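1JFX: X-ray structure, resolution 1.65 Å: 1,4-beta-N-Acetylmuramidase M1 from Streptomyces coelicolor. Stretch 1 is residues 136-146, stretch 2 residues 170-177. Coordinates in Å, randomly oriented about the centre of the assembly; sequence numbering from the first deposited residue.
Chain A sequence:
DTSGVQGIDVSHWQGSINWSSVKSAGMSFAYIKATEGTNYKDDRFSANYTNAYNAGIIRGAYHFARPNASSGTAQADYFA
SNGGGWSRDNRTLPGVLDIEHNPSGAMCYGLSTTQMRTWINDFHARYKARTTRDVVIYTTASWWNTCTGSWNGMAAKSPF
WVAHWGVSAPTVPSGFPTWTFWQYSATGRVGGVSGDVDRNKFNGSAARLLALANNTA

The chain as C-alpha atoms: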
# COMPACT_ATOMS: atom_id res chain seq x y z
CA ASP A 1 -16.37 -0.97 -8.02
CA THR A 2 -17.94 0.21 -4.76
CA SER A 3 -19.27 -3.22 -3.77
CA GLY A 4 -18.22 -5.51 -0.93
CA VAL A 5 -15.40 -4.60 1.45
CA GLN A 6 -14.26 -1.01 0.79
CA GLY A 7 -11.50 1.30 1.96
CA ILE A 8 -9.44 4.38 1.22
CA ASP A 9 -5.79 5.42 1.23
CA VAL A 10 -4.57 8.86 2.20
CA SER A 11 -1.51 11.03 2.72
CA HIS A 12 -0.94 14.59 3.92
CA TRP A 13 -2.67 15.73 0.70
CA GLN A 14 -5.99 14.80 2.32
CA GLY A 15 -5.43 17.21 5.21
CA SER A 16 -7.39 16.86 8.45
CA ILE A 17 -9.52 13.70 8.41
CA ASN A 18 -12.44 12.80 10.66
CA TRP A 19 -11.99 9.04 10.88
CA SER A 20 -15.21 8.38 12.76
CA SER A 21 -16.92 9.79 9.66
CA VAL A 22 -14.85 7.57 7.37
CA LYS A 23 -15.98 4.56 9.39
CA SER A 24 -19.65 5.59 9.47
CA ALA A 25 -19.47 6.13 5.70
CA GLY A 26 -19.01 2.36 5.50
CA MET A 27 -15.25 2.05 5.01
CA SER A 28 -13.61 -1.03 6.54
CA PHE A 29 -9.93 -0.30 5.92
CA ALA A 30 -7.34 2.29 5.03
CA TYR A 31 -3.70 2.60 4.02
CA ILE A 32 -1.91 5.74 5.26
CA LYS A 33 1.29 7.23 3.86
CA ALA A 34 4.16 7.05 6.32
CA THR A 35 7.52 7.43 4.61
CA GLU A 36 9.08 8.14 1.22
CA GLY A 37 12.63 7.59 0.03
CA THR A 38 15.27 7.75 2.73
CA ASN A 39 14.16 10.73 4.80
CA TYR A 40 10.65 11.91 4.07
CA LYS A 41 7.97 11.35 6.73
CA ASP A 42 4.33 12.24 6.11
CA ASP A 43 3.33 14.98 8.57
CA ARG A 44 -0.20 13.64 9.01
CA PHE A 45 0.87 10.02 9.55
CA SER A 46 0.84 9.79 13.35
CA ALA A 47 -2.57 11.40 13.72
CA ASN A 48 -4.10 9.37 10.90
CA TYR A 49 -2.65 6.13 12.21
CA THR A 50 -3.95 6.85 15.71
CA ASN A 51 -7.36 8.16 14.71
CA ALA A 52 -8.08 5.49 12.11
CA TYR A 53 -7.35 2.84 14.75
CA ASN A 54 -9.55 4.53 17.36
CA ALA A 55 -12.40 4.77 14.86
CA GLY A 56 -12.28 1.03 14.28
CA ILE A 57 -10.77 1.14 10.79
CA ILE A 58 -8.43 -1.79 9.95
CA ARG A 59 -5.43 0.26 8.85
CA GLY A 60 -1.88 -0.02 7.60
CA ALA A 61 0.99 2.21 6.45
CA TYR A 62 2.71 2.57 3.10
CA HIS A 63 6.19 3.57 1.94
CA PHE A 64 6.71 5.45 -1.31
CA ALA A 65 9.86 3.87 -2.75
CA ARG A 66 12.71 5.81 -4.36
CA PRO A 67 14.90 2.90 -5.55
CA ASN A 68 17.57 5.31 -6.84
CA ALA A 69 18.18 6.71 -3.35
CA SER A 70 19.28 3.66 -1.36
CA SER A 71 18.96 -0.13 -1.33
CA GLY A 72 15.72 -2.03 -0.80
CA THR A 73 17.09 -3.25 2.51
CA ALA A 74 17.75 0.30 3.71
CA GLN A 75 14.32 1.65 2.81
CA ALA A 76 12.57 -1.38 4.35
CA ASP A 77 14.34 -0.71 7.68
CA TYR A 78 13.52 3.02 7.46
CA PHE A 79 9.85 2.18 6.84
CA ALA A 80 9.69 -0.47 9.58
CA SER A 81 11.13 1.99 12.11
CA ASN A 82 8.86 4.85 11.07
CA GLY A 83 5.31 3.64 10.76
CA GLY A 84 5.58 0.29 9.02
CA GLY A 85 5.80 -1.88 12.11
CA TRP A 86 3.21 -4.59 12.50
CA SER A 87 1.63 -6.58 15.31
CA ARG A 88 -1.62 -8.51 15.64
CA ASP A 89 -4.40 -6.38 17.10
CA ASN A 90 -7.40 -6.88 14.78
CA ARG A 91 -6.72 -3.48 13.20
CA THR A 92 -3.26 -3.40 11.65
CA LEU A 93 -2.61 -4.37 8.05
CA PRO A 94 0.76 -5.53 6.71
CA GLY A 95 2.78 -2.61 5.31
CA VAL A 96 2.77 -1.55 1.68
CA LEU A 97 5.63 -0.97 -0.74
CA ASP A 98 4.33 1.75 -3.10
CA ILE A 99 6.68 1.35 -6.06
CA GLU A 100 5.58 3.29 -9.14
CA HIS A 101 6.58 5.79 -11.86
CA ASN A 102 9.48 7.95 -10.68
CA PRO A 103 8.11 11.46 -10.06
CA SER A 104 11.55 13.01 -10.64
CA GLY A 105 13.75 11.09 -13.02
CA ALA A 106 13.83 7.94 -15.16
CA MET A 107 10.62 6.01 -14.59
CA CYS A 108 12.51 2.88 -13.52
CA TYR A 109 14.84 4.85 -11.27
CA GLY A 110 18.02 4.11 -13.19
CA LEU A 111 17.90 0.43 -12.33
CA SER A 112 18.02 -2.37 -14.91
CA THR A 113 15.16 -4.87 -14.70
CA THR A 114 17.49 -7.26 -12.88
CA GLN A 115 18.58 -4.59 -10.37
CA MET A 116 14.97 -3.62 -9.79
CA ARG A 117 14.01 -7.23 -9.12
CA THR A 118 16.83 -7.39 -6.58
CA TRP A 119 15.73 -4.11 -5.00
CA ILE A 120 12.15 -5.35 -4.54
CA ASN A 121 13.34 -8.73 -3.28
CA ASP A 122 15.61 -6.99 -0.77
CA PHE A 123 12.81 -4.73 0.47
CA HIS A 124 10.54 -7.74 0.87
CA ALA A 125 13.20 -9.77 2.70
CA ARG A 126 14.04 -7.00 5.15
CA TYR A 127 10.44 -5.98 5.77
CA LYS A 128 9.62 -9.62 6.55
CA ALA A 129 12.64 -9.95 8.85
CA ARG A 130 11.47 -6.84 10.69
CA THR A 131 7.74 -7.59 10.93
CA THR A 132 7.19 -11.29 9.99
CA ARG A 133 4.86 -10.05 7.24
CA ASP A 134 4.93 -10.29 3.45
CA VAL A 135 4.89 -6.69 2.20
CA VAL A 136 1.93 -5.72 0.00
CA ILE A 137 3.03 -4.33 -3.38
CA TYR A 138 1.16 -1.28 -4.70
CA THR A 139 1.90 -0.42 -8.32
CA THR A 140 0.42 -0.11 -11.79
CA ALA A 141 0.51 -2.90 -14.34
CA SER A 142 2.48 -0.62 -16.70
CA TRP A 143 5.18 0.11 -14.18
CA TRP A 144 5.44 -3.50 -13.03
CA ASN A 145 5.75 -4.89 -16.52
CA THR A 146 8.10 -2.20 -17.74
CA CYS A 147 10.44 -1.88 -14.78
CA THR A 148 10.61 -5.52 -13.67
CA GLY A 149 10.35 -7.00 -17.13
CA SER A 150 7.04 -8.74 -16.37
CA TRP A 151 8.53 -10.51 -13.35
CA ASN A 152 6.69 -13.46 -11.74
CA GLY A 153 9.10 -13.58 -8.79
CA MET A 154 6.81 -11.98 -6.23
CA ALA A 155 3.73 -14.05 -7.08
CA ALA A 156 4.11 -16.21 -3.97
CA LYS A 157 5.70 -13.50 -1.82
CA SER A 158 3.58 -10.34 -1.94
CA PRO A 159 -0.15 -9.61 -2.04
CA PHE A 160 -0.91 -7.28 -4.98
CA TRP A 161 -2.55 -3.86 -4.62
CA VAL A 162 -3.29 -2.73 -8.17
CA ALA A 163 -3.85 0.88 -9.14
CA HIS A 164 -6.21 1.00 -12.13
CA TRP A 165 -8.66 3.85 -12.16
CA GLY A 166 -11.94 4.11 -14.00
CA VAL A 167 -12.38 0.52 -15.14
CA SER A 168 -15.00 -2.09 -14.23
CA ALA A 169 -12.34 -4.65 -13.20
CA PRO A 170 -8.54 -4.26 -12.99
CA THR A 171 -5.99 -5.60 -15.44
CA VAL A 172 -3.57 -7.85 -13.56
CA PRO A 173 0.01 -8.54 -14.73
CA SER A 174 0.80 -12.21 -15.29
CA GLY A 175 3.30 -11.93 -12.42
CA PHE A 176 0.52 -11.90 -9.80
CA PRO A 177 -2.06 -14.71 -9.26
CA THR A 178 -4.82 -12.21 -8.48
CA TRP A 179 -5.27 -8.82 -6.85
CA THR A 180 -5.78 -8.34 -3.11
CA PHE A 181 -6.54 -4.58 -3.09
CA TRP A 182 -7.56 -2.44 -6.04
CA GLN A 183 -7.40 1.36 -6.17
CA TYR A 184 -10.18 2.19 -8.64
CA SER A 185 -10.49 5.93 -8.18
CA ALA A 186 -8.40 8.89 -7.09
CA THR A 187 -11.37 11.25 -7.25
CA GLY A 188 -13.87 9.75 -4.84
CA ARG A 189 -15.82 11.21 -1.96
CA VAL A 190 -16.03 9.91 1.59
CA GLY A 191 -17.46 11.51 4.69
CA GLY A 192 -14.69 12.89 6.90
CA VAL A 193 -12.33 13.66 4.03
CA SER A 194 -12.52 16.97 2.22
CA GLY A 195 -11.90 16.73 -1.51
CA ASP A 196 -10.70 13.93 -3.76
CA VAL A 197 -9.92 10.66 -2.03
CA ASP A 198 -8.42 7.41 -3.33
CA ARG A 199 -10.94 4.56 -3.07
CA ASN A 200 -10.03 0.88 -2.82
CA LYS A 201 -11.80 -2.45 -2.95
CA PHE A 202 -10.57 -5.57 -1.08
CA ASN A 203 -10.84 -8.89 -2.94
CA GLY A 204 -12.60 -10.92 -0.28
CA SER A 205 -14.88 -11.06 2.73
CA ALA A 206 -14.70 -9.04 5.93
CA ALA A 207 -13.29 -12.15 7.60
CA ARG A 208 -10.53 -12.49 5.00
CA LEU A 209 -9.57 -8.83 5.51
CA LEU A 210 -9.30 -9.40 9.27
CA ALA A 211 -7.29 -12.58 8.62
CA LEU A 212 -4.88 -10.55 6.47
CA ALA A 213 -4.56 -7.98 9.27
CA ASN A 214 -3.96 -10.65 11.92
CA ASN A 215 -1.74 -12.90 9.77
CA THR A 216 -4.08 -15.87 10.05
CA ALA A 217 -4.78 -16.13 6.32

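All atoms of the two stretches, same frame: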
# COMPACT_ATOMS: atom_id res chain seq x y z
N VAL A 136 2.91 -5.83 1.08
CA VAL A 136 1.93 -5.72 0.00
C VAL A 136 2.55 -4.79 -1.05
O VAL A 136 3.07 -3.74 -0.71
CB VAL A 136 0.62 -5.11 0.54
CG1 VAL A 136 -0.34 -4.81 -0.61
CG2 VAL A 136 -0.00 -6.08 1.54
N ILE A 137 2.48 -5.17 -2.32
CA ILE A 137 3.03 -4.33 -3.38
C ILE A 137 1.95 -3.51 -4.08
O ILE A 137 1.00 -4.08 -4.64
CB ILE A 137 3.79 -5.19 -4.44
CG1 ILE A 137 5.05 -5.80 -3.81
CG2 ILE A 137 4.17 -4.32 -5.66
CD1 ILE A 137 5.79 -6.78 -4.74
N TYR A 138 2.08 -2.19 -4.01
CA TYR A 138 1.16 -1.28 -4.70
C TYR A 138 1.90 -0.76 -5.91
O TYR A 138 3.02 -0.23 -5.78
CB TYR A 138 0.77 -0.08 -3.81
CG TYR A 138 0.10 1.07 -4.58
CD1 TYR A 138 0.86 2.03 -5.26
CD2 TYR A 138 -1.30 1.19 -4.64
CE1 TYR A 138 0.26 3.07 -5.97
CE2 TYR A 138 -1.91 2.23 -5.33
CZ TYR A 138 -1.13 3.17 -6.00
OH TYR A 138 -1.73 4.22 -6.69
N THR A 139 1.29 -0.90 -7.08
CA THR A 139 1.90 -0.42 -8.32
C THR A 139 0.87 -0.46 -9.44
O THR A 139 -0.28 -0.83 -9.22
CB THR A 139 3.13 -1.28 -8.71
OG1 THR A 139 3.82 -0.67 -9.81
CG2 THR A 139 2.72 -2.69 -9.11
N THR A 140 1.29 -0.03 -10.62
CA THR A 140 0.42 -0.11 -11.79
C THR A 140 0.93 -1.26 -12.63
O THR A 140 2.09 -1.65 -12.52
CB THR A 140 0.45 1.19 -12.66
OG1 THR A 140 1.80 1.48 -13.08
CG2 THR A 140 -0.13 2.37 -11.87
N ALA A 141 0.08 -1.81 -13.47
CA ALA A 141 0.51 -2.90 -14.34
C ALA A 141 1.63 -2.40 -15.26
O ALA A 141 2.61 -3.11 -15.47
CB ALA A 141 -0.67 -3.39 -15.18
N SER A 142 1.48 -1.19 -15.79
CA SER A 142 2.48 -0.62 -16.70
C SER A 142 3.85 -0.55 -16.06
O SER A 142 4.86 -0.95 -16.65
CB SER A 142 2.09 0.81 -17.11
OG SER A 142 1.05 0.77 -18.06
N TRP A 143 3.90 -0.01 -14.84
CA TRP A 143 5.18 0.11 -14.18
C TRP A 143 5.76 -1.28 -13.87
O TRP A 143 6.93 -1.53 -14.11
CB TRP A 143 5.05 0.91 -12.88
CG TRP A 143 6.38 1.30 -12.32
CD1 TRP A 143 7.06 2.46 -12.55
CD2 TRP A 143 7.23 0.49 -11.50
NE1 TRP A 143 8.29 2.42 -11.93
CE2 TRP A 143 8.42 1.22 -11.28
CE3 TRP A 143 7.11 -0.79 -10.94
CZ2 TRP A 143 9.49 0.71 -10.53
CZ3 TRP A 143 8.18 -1.29 -10.19
CH2 TRP A 143 9.35 -0.54 -10.00
N TRP A 144 4.93 -2.17 -13.33
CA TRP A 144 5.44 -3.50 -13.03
C TRP A 144 6.03 -4.19 -14.26
O TRP A 144 7.17 -4.68 -14.25
CB TRP A 144 4.33 -4.40 -12.46
CG TRP A 144 4.88 -5.71 -11.99
CD1 TRP A 144 4.85 -6.91 -12.65
CD2 TRP A 144 5.62 -5.92 -10.79
NE1 TRP A 144 5.54 -7.86 -11.93
CE2 TRP A 144 6.02 -7.28 -10.78
CE3 TRP A 144 5.99 -5.10 -9.71
CZ2 TRP A 144 6.77 -7.83 -9.74
CZ3 TRP A 144 6.73 -5.65 -8.67
CH2 TRP A 144 7.12 -7.00 -8.69
N ASN A 145 5.26 -4.22 -15.33
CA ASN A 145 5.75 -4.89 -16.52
C ASN A 145 6.98 -4.23 -17.11
O ASN A 145 7.97 -4.90 -17.44
CB ASN A 145 4.61 -5.03 -17.54
CG ASN A 145 3.58 -6.07 -17.10
OD1 ASN A 145 3.91 -7.04 -16.40
ND2 ASN A 145 2.33 -5.89 -17.52
N THR A 146 6.96 -2.91 -17.20
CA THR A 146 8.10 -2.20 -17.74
C THR A 146 9.37 -2.28 -16.90
O THR A 146 10.43 -2.69 -17.40
CB THR A 146 7.75 -0.72 -17.97
OG1 THR A 146 6.80 -0.65 -19.02
CG2 THR A 146 8.99 0.10 -18.32
N PRO A 170 -9.94 -4.57 -12.68
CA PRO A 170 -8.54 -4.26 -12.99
C PRO A 170 -7.78 -5.25 -13.84
O PRO A 170 -8.01 -6.46 -13.76
CB PRO A 170 -7.92 -4.10 -11.61
CG PRO A 170 -8.62 -5.22 -10.83
CD PRO A 170 -10.07 -5.17 -11.34
N THR A 171 -6.85 -4.74 -14.64
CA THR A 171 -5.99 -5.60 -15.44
C THR A 171 -4.84 -6.01 -14.52
O THR A 171 -4.19 -5.17 -13.90
CB THR A 171 -5.45 -4.86 -16.68
OG1 THR A 171 -6.54 -4.56 -17.54
CG2 THR A 171 -4.43 -5.72 -17.43
N VAL A 172 -4.61 -7.31 -14.43
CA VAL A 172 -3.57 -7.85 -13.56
C VAL A 172 -2.41 -8.43 -14.36
O VAL A 172 -2.62 -9.21 -15.28
CB VAL A 172 -4.18 -8.97 -12.68
CG1 VAL A 172 -3.09 -9.61 -11.79
CG2 VAL A 172 -5.30 -8.40 -11.82
N PRO A 173 -1.17 -8.02 -14.03
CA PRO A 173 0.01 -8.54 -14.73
C PRO A 173 0.10 -10.05 -14.50
O PRO A 173 -0.34 -10.55 -13.46
CB PRO A 173 1.18 -7.82 -14.06
CG PRO A 173 0.56 -6.55 -13.53
CD PRO A 173 -0.79 -7.00 -13.03
N SER A 174 0.68 -10.77 -15.45
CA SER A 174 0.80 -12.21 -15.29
C SER A 174 1.61 -12.60 -14.05
O SER A 174 1.48 -13.70 -13.55
CB SER A 174 1.46 -12.80 -16.54
OG SER A 174 2.77 -12.27 -16.71
N GLY A 175 2.45 -11.68 -13.58
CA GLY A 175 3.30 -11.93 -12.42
C GLY A 175 2.61 -12.02 -11.06
O GLY A 175 3.29 -12.26 -10.06
N PHE A 176 1.30 -11.79 -11.03
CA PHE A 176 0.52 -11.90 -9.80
C PHE A 176 -0.66 -12.85 -10.06
O PHE A 176 -1.26 -12.82 -11.13
CB PHE A 176 0.04 -10.51 -9.35
CG PHE A 176 1.17 -9.63 -8.89
CD1 PHE A 176 1.80 -9.87 -7.67
CD2 PHE A 176 1.67 -8.62 -9.72
CE1 PHE A 176 2.92 -9.13 -7.29
CE2 PHE A 176 2.79 -7.87 -9.34
CZ PHE A 176 3.42 -8.13 -8.12
N PRO A 177 -0.97 -13.75 -9.10
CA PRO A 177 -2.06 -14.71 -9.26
C PRO A 177 -3.46 -14.10 -9.22
O PRO A 177 -4.42 -14.69 -9.72
CB PRO A 177 -1.82 -15.69 -8.12
CG PRO A 177 -1.25 -14.79 -7.04
CD PRO A 177 -0.27 -13.94 -7.82
O HOH W 1 3.92 -9.72 -15.09

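Stretch 2, an irregular segment, packs against the start of the helix at 141-146 and the strand before it, and contact between apolar side chains dominates. The contact buries 306 Å² summed over both sides; Ile137, Trp144, Pro173, Gly175 and Phe176 are buried, which suits their largely apolar surfaces. Pro173 and Phe176, at the two ends of a type I turn closed by Phe176 N to Pro173 O (3.2 Å), both pack against the indole of Trp144 from the same side, Phe176 over its face and Pro173 obliquely near CD1. The proline ring settles into a hollow lined by Ala141, Trp144 and Asn145: Pro173 CG lies 3.8 Å from Ala141 CB, and Pro173 CB lies 4.0 Å from Trp144 CD1 and 3.7 Å from Asn145 OD1. The small methyl of Ala141 lets the rigid ring come close to the helix backbone, with Pro173 CG 3.7 Å from Ala141 CA.

Phe176, chi1 m, swings its ring end inward and sets its edge against one face of Trp144 (Phe176 CE2 to Trp144 CE2, 3.6 Å; ring planes at 57°). Beyond it, Ile137 CD1 meets the phenyl edge at Phe176 CZ (4.3 Å), so the ring tip reaches the strand. Within the turn, just before Phe176, Gly175 leaves room for the indole; an ideal CB there would lie only 3.2 Å from Trp144 NE1.

No direct hydrogen bond crosses the interface. Instead, a water donates to Asn145 OD1 (3.0 Å) and accepts from Gly175 N (2.9 Å), bridging the helix and the turn.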